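Local coordinates for glutamic acid/alanine-rich protein (Trypanosoma congolense, PDB 2Y44) that is a surface protein of the trypanosome whose ectodomain is an elongated bundle of helices, probably forming part of the parasite's cell-surface coat, at residues D10-L15 against S133-F138; V26-V30 against V77-R82; A39-A43 against A180-E184. The contacts are given in a common frame with arbitrary orientation. Numbering follows the deposited sequence.

All three contacts pair helices of the GARP ectodomain, but at different points along an elongated bundle. Contact 1, between helices 2-16 and 131-144, is the most buried and mixes apolar packing with one side-chain hydrogen bond. Contact 2 joins the antiparallel helices 18-53 and 57-107 through valine and alanine, with an arginine at its exposed margin. Contact 3 uses helix 18-53 again, now against the end of helix 149-183; alanines still pack inside, while a salt bridge whose hydrogen bond is weak and a water serve the exposed edge. Contacts 1 and 3 lie on opposite sides of the chain's centre, their own centres about 40 Å apart.

Contact 1. Residues D10-L15 against S133-F138; sequences DVARQL and SLESAF
Two helical segments, 10-15 and 133-138, pass each other nearly antiparallel: their short axes approach to 9.0 Å with a signed crossing angle of -152°. Both are regular alpha-helix, with i to i+4 bonds such as Gln-14 N to Asp-10 O (3.1 Å) and Ala-137 N to Ser-133 O (3.0 Å). Val-11 stands opposite Ala-137 (CA-CA 5.3 Å) and, one turn on, Gln-14 opposite Leu-134 (CA-CA 5.8 Å). Gln-14 loses the most surface, and glutamine suits the place by combining an apolar stem with a polar tip. With chi1 and chi2 both m, its stem crosses the interface, Gln-14 CG 3.7 Å from Ala-137 CB and Gln-14 CB 3.8 Å from Leu-134 CD1. The close approach is possible because Ala-137 offers nothing larger than a methyl group. Val-11, in the t rotamer, puts CG2 4.0 Å from Ala-137 CB and 3.3 Å from Ala-137 O. Its other methyl, CG1, lies over one face of the Phe-138 ring, 4.1 Å from the centroid and 24° off the normal, a CH-pi contact. Leu-15 CD2 meets the ring edge 4.0 Å from Phe-138 CZ. Here the short N-terminal helix 2-16 joins helix 131-144 in an all-helical bundle, with Phe-159 of helix 149-183 packing against Leu-15, Leu-134 and Phe-138. At the polar margin Gln-14 NE2 donates a 2.8 Å hydrogen bond to Ser-133 OG at an N-H...O angle of 150°. Ser-133, in the p rotamer, also receives the backbone NH of Thr-130, just before helix 131-144.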
loop_
_atom_site.group_PDB
_atom_site.type_symbol
_atom_site.label_atom_id
_atom_site.label_comp_id
_atom_site.label_asym_id
_atom_site.label_seq_id
_atom_site.Cartn_x
_atom_site.Cartn_y
_atom_site.Cartn_z
ATOM N N ASP A 10 2.559 7.999 -17.671
ATOM C CA ASP A 10 1.854 8.074 -16.412
ATOM C C ASP A 10 1.659 6.699 -15.801
ATOM O O ASP A 10 1.847 6.518 -14.595
ATOM C CB ASP A 10 0.522 8.795 -16.597
ATOM C CG ASP A 10 0.698 10.260 -17.029
ATOM O OD1 ASP A 10 1.807 10.830 -16.878
ATOM O OD2 ASP A 10 -0.331 10.886 -17.417
ATOM N N VAL A 11 1.284 5.715 -16.632
ATOM C CA VAL A 11 1.169 4.352 -16.106
ATOM C C VAL A 11 2.539 3.879 -15.583
ATOM O O VAL A 11 2.626 3.349 -14.493
ATOM C CB VAL A 11 0.635 3.395 -17.191
ATOM C CG1 VAL A 11 0.831 1.925 -16.800
ATOM C CG2 VAL A 11 -0.847 3.668 -17.366
ATOM N N ALA A 12 3.593 4.056 -16.380
ATOM C CA ALA A 12 4.908 3.599 -15.958
ATOM C C ALA A 12 5.330 4.224 -14.620
ATOM O O ALA A 12 5.848 3.527 -13.754
ATOM C CB ALA A 12 5.942 3.892 -17.031
ATOM N N ARG A 13 5.064 5.515 -14.438
ATOM C CA ARG A 13 5.420 6.202 -13.150
ATOM C C ARG A 13 4.643 5.646 -11.960
ATOM O O ARG A 13 5.173 5.517 -10.841
ATOM C CB ARG A 13 5.184 7.718 -13.268
ATOM C CG ARG A 13 6.160 8.388 -14.258
ATOM C CD ARG A 13 6.774 9.610 -13.606
ATOM N NE ARG A 13 7.887 10.190 -14.363
ATOM C CZ ARG A 13 7.755 11.155 -15.271
ATOM N NH1 ARG A 13 6.545 11.600 -15.611
ATOM N NH2 ARG A 13 8.841 11.703 -15.805
ATOM N N GLN A 14 3.368 5.329 -12.194
ATOM C CA GLN A 14 2.562 4.607 -11.197
ATOM C C GLN A 14 3.151 3.245 -10.839
ATOM O O GLN A 14 3.340 2.941 -9.666
ATOM C CB GLN A 14 1.088 4.486 -11.651
ATOM C CG GLN A 14 0.404 5.825 -11.893
ATOM C CD GLN A 14 0.043 6.563 -10.600
ATOM O OE1 GLN A 14 0.327 7.765 -10.441
ATOM N NE2 GLN A 14 -0.594 5.862 -9.692
ATOM N N LEU A 15 3.413 2.409 -11.847
ATOM C CA LEU A 15 4.048 1.126 -11.630
ATOM C C LEU A 15 5.391 1.251 -10.886
ATOM O O LEU A 15 5.675 0.509 -9.950
ATOM C CB LEU A 15 4.240 0.402 -12.965
ATOM C CG LEU A 15 2.960 -0.020 -13.697
ATOM C CD1 LEU A 15 3.299 -0.575 -15.068
ATOM C CD2 LEU A 15 2.107 -1.004 -12.869
ATOM N N SER A 133 -5.151 6.522 -7.897
ATOM C CA SER A 133 -4.282 7.144 -8.943
ATOM C C SER A 133 -3.804 6.109 -9.977
ATOM O O SER A 133 -3.736 6.385 -11.186
ATOM C CB SER A 133 -3.072 7.852 -8.340
ATOM O OG SER A 133 -2.203 6.917 -7.710
ATOM N N LEU A 134 -3.547 4.907 -9.491
ATOM C CA LEU A 134 -3.153 3.785 -10.344
ATOM C C LEU A 134 -4.320 3.361 -11.255
ATOM O O LEU A 134 -4.152 3.286 -12.471
ATOM C CB LEU A 134 -2.707 2.646 -9.442
ATOM C CG LEU A 134 -2.372 1.294 -10.002
ATOM C CD1 LEU A 134 -1.129 1.517 -10.866
ATOM C CD2 LEU A 134 -2.047 0.352 -8.795
ATOM N N GLU A 135 -5.534 3.240 -10.702
ATOM C CA GLU A 135 -6.682 2.914 -11.560
ATOM C C GLU A 135 -6.916 3.986 -12.627
ATOM O O GLU A 135 -7.242 3.685 -13.783
ATOM C CB GLU A 135 -7.946 2.736 -10.705
ATOM C CG GLU A 135 -9.153 2.280 -11.507
ATOM C CD GLU A 135 -10.288 1.834 -10.593
ATOM O OE1 GLU A 135 -10.870 2.692 -9.895
ATOM O OE2 GLU A 135 -10.575 0.626 -10.553
ATOM N N SER A 136 -6.819 5.254 -12.238
ATOM C CA SER A 136 -7.045 6.324 -13.182
ATOM C C SER A 136 -6.051 6.267 -14.337
ATOM O O SER A 136 -6.438 6.416 -15.514
ATOM C CB SER A 136 -6.927 7.658 -12.472
ATOM O OG SER A 136 -8.023 7.784 -11.566
ATOM N N ALA A 137 -4.793 5.993 -13.998
ATOM C CA ALA A 137 -3.729 5.939 -15.006
ATOM C C ALA A 137 -4.025 4.822 -16.027
ATOM O O ALA A 137 -3.865 5.018 -17.235
ATOM C CB ALA A 137 -2.343 5.721 -14.337
ATOM N N PHE A 138 -4.444 3.662 -15.553
ATOM C CA PHE A 138 -4.752 2.581 -16.493
ATOM C C PHE A 138 -6.005 2.893 -17.299
ATOM O O PHE A 138 -6.055 2.563 -18.477
ATOM C CB PHE A 138 -4.907 1.239 -15.758
ATOM C CG PHE A 138 -3.600 0.530 -15.537
ATOM C CD1 PHE A 138 -3.116 -0.339 -16.493
ATOM C CD2 PHE A 138 -2.867 0.753 -14.396
ATOM C CE1 PHE A 138 -1.890 -0.982 -16.346
ATOM C CE2 PHE A 138 -1.632 0.085 -14.219
ATOM C CZ PHE A 138 -1.166 -0.781 -15.187
#

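Contact 2. Residues V26-V30 against V77-R82; sequences VAAVV and VVSDAR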
loop_
_atom_site.group_PDB
_atom_site.type_symbol
_atom_site.label_atom_id
_atom_site.label_comp_id
_atom_site.label_asym_id
_atom_site.label_seq_id
_atom_site.Cartn_x
_atom_site.Cartn_y
_atom_site.Cartn_z
ATOM N N VAL A 26 3.799 -1.162 4.704
ATOM C CA VAL A 26 4.304 -2.080 5.722
ATOM C C VAL A 26 4.826 -1.309 6.931
ATOM O O VAL A 26 4.509 -1.642 8.087
ATOM C CB VAL A 26 5.364 -3.058 5.140
ATOM C CG1 VAL A 26 6.057 -3.843 6.252
ATOM C CG2 VAL A 26 4.639 -4.015 4.128
ATOM N N ALA A 27 5.564 -0.234 6.663
ATOM C CA ALA A 27 6.166 0.531 7.760
ATOM C C ALA A 27 5.055 1.151 8.617
ATOM O O ALA A 27 5.173 1.156 9.858
ATOM C CB ALA A 27 7.081 1.636 7.208
ATOM N N ALA A 28 3.998 1.637 7.964
ATOM C CA ALA A 28 2.829 2.160 8.696
ATOM C C ALA A 28 2.190 1.092 9.596
ATOM O O ALA A 28 1.790 1.406 10.721
ATOM C CB ALA A 28 1.807 2.728 7.770
ATOM N N VAL A 29 1.990 -0.120 9.059
ATOM C CA VAL A 29 1.338 -1.204 9.810
ATOM C C VAL A 29 2.228 -1.628 10.996
ATOM O O VAL A 29 1.753 -1.871 12.117
ATOM C CB VAL A 29 1.062 -2.409 8.892
ATOM C CG1 VAL A 29 0.731 -3.660 9.702
ATOM C CG2 VAL A 29 -0.073 -2.067 7.928
ATOM N N VAL A 30 3.516 -1.746 10.725
ATOM C CA VAL A 30 4.490 -2.071 11.773
ATOM C C VAL A 30 4.458 -1.029 12.884
ATOM O O VAL A 30 4.505 -1.405 14.064
ATOM C CB VAL A 30 5.928 -2.221 11.196
ATOM C CG1 VAL A 30 7.009 -2.144 12.312
ATOM C CG2 VAL A 30 6.035 -3.515 10.421
ATOM N N VAL A 77 -2.019 -8.192 11.227
ATOM C CA VAL A 77 -1.942 -7.334 10.050
ATOM C C VAL A 77 -0.510 -7.179 9.552
ATOM O O VAL A 77 -0.283 -7.112 8.349
ATOM C CB VAL A 77 -2.565 -5.954 10.263
ATOM C CG1 VAL A 77 -2.640 -5.166 8.947
ATOM C CG2 VAL A 77 -3.962 -6.057 10.898
ATOM N N VAL A 78 0.469 -7.150 10.461
ATOM C CA VAL A 78 1.865 -7.024 10.037
ATOM C C VAL A 78 2.203 -8.184 9.094
ATOM O O VAL A 78 2.810 -7.988 8.049
ATOM C CB VAL A 78 2.824 -7.028 11.248
ATOM C CG1 VAL A 78 4.283 -7.123 10.781
ATOM C CG2 VAL A 78 2.612 -5.766 12.066
ATOM N N SER A 79 1.808 -9.381 9.495
ATOM C CA SER A 79 2.084 -10.583 8.714
ATOM C C SER A 79 1.397 -10.495 7.334
ATOM O O SER A 79 2.037 -10.681 6.297
ATOM C CB SER A 79 1.607 -11.818 9.481
ATOM O OG SER A 79 1.682 -12.982 8.680
ATOM N N ASP A 80 0.136 -10.071 7.334
ATOM C CA ASP A 80 -0.638 -9.929 6.092
ATOM C C ASP A 80 -0.042 -8.832 5.183
ATOM O O ASP A 80 0.090 -9.009 3.975
ATOM C CB ASP A 80 -2.096 -9.541 6.437
ATOM C CG ASP A 80 -2.947 -10.712 6.927
ATOM O OD1 ASP A 80 -2.571 -11.891 6.766
ATOM O OD2 ASP A 80 -4.010 -10.431 7.521
ATOM N N ALA A 81 0.298 -7.687 5.773
ATOM C CA ALA A 81 0.869 -6.572 5.032
ATOM C C ALA A 81 2.164 -6.967 4.289
ATOM O O ALA A 81 2.332 -6.624 3.103
ATOM C CB ALA A 81 1.090 -5.386 5.964
ATOM N N ARG A 82 3.070 -7.688 4.972
ATOM C CA ARG A 82 4.361 -8.073 4.367
ATOM C C ARG A 82 4.114 -9.004 3.170
ATOM O O ARG A 82 4.784 -8.917 2.129
ATOM C CB ARG A 82 5.235 -8.798 5.405
ATOM C CG ARG A 82 5.848 -7.824 6.392
ATOM C CD ARG A 82 6.374 -8.552 7.610
ATOM N NE ARG A 82 7.220 -7.643 8.381
ATOM C CZ ARG A 82 7.567 -7.822 9.649
ATOM N NH1 ARG A 82 7.194 -8.909 10.310
ATOM N NH2 ARG A 82 8.301 -6.897 10.254
#
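Valine branches interlock with a shallow, valine- and alanine-lined surface where segments 26-30 and 77-82 run almost exactly antiparallel, at 174° with their axes 9.2 Å apart. Val-29 loses the most surface. Its t rotamer spreads the two methyls over a hollow bordered by Val-77, Val-78 and Ala-81: Val-29 CG1 lies 3.8 Å from Val-77 CG1 and 3.7 Å from Val-78 CG2, while Val-29 CG2 rests 4.0 Å from Ala-81 CB. The fit reaches down to the backbone, for Val-29 CG1 is only 3.6 Å from Val-78 CA. One turn earlier, Val-26 sits above Ala-81, its CG2 4.2 Å from Ala-81 CB and 3.6 Å from Ala-81 O; the small alanine makes the floor on which this branched side chain can settle. The two helices belong to a long helical hairpin, helix 18-53 going out and helix 57-107 coming back, and here valines line the seam between its arms. On the inner side of the seam the third long helix, 149-183, covers Val-29 and Val-77 with Ala-173 and lays Asp-169 against Ala-81. The outer margin is formed by Val-30 and Arg-82. The CA-to-CB bond of Val-30 points sideways, and Val-30 CG2 lies 4.0 Å from Val-78 CG1. Arg-82 extends along the edge of the interface: its CG lies 4.0 Å from Val-26 CG1, and NH2 comes within 4.1 Å of Val-30 CG2. An arginine can serve at such a margin because its methylene chain covers apolar neighbours while its charged end stays accessible to water.

Contact 3. Residues A39-A43 against A180-E184; sequences AKERA and AEKAE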
loop_
_atom_site.group_PDB
_atom_site.type_symbol
_atom_site.label_atom_id
_atom_site.label_comp_id
_atom_site.label_asym_id
_atom_site.label_seq_id
_atom_site.Cartn_x
_atom_site.Cartn_y
_atom_site.Cartn_z
ATOM N N ALA A 39 0.515 -0.058 24.121
ATOM C CA ALA A 39 -0.722 0.189 24.892
ATOM C C ALA A 39 -1.083 -1.065 25.680
ATOM O O ALA A 39 -1.558 -0.973 26.825
ATOM C CB ALA A 39 -1.896 0.644 23.974
ATOM N N LYS A 40 -0.958 -2.232 25.042
ATOM C CA LYS A 40 -1.138 -3.493 25.761
ATOM C C LYS A 40 -0.251 -3.560 26.998
ATOM O O LYS A 40 -0.718 -3.895 28.066
ATOM C CB LYS A 40 -0.786 -4.688 24.867
ATOM C CG LYS A 40 -0.832 -5.947 25.636
ATOM C CD LYS A 40 -0.441 -7.142 24.807
ATOM C CE LYS A 40 -0.458 -8.408 25.658
ATOM N NZ LYS A 40 0.063 -9.621 24.887
ATOM N N GLU A 41 1.032 -3.263 26.841
ATOM C CA GLU A 41 1.963 -3.359 27.978
ATOM C C GLU A 41 1.553 -2.396 29.098
ATOM O O GLU A 41 1.650 -2.748 30.276
ATOM C CB GLU A 41 3.401 -3.043 27.553
ATOM C CG GLU A 41 4.373 -3.168 28.695
ATOM C CD GLU A 41 5.819 -3.281 28.241
ATOM O OE1 GLU A 41 6.107 -2.973 27.060
ATOM O OE2 GLU A 41 6.662 -3.712 29.062
ATOM N N ARG A 42 1.111 -1.195 28.744
ATOM C CA ARG A 42 0.644 -0.247 29.751
ATOM C C ARG A 42 -0.554 -0.812 30.525
ATOM O O ARG A 42 -0.602 -0.715 31.756
ATOM C CB ARG A 42 0.357 1.149 29.167
ATOM C CG ARG A 42 1.650 1.934 28.793
ATOM C CD ARG A 42 1.338 3.408 28.445
ATOM N NE ARG A 42 0.454 3.525 27.291
ATOM C CZ ARG A 42 0.864 3.489 26.021
ATOM N NH1 ARG A 42 2.152 3.445 25.733
ATOM N NH2 ARG A 42 -0.016 3.622 25.045
ATOM N N ALA A 43 -1.485 -1.431 29.810
ATOM C CA ALA A 43 -2.704 -1.933 30.417
ATOM C C ALA A 43 -2.358 -3.144 31.305
ATOM O O ALA A 43 -2.963 -3.340 32.348
ATOM C CB ALA A 43 -3.763 -2.339 29.289
ATOM N N ALA A 180 -6.668 -0.227 20.919
ATOM C CA ALA A 180 -5.715 -0.613 21.989
ATOM C C ALA A 180 -5.495 0.571 22.923
ATOM O O ALA A 180 -5.602 0.453 24.154
ATOM C CB ALA A 180 -4.386 -1.053 21.390
ATOM N N GLU A 181 -5.304 1.741 22.315
ATOM C CA GLU A 181 -5.087 2.956 23.080
ATOM C C GLU A 181 -6.375 3.394 23.822
ATOM O O GLU A 181 -6.315 3.778 25.000
ATOM C CB GLU A 181 -4.503 4.037 22.178
ATOM C CG GLU A 181 -2.990 3.763 21.819
ATOM C CD GLU A 181 -2.460 4.715 20.735
ATOM O OE1 GLU A 181 -3.261 4.934 19.796
ATOM O OE2 GLU A 181 -1.292 5.269 20.828
ATOM N N LYS A 182 -7.533 3.198 23.206
ATOM C CA LYS A 182 -8.789 3.565 23.862
ATOM C C LYS A 182 -9.072 2.663 25.050
ATOM O O LYS A 182 -9.660 3.106 26.049
ATOM C CB LYS A 182 -9.984 3.573 22.888
ATOM C CG LYS A 182 -10.018 4.808 21.983
ATOM C CD LYS A 182 -10.157 6.084 22.805
ATOM C CE LYS A 182 -10.333 7.295 21.925
ATOM N NZ LYS A 182 -11.286 8.266 22.532
ATOM N N ALA A 183 -8.613 1.415 24.971
ATOM C CA ALA A 183 -8.879 0.456 26.043
ATOM C C ALA A 183 -8.047 0.841 27.252
ATOM O O ALA A 183 -8.536 0.802 28.373
ATOM C CB ALA A 183 -8.534 -0.956 25.612
ATOM N N GLU A 184 -6.825 1.307 26.991
ATOM C CA GLU A 184 -5.865 1.594 28.037
ATOM C C GLU A 184 -5.973 3.066 28.447
ATOM O O GLU A 184 -6.540 3.405 29.490
ATOM C CB GLU A 184 -4.455 1.298 27.507
ATOM C CG GLU A 184 -3.469 0.919 28.559
ATOM C CD GLU A 184 -3.063 2.088 29.409
ATOM O OE1 GLU A 184 -2.441 3.017 28.841
ATOM O OE2 GLU A 184 -3.368 2.080 30.629
HETATM O O HOH W 1 0.730 3.307 22.416
#
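Two long side chains, each bent by its rotamers, close the outer edge of an otherwise alanine-rich contact. Segments 39-43 and 180-184 advance in the same direction, Ala-39 opposite Glu-181 and Ala-43 opposite Glu-184, with CA-CA distances of 5.5 and 5.3 Å. Inside, the methyls of Ala-39 and Ala-180 meet CB to CB at 4.0 Å, and the absence of longer side chains lets the backbones come this near. Glu-184, the last residue of this ectodomain fragment, has chi1 at -152° and chi2 near m. This bend presses its CG 3.4 Å from Ala-43 CB and 3.2 Å from Ala-39 O, and brings OE1 within 3.3 Å of Arg-42 NE. Arg-42 takes chi1 m, chi2 t and chi3 m, so that it folds back along its own helix; Arg-42 NE then makes a weak hydrogen bond, part of a salt bridge, to Glu-184 OE1. Glu-181, m at chi1 and t at chi2, passes its CG 3.9 Å from Ala-39 CB. A water accepts from Arg-42 NH2 at 2.8 Å and donates to Glu-181 OE2 at 3.2 Å, linking the two charges indirectly. Segment 39-43 lies within a predicted coiled coil, and helix 57-107 backs both segments, with Ala-64 against Ala-43 and Ala-70 against Ala-180, completing a three-helix arrangement.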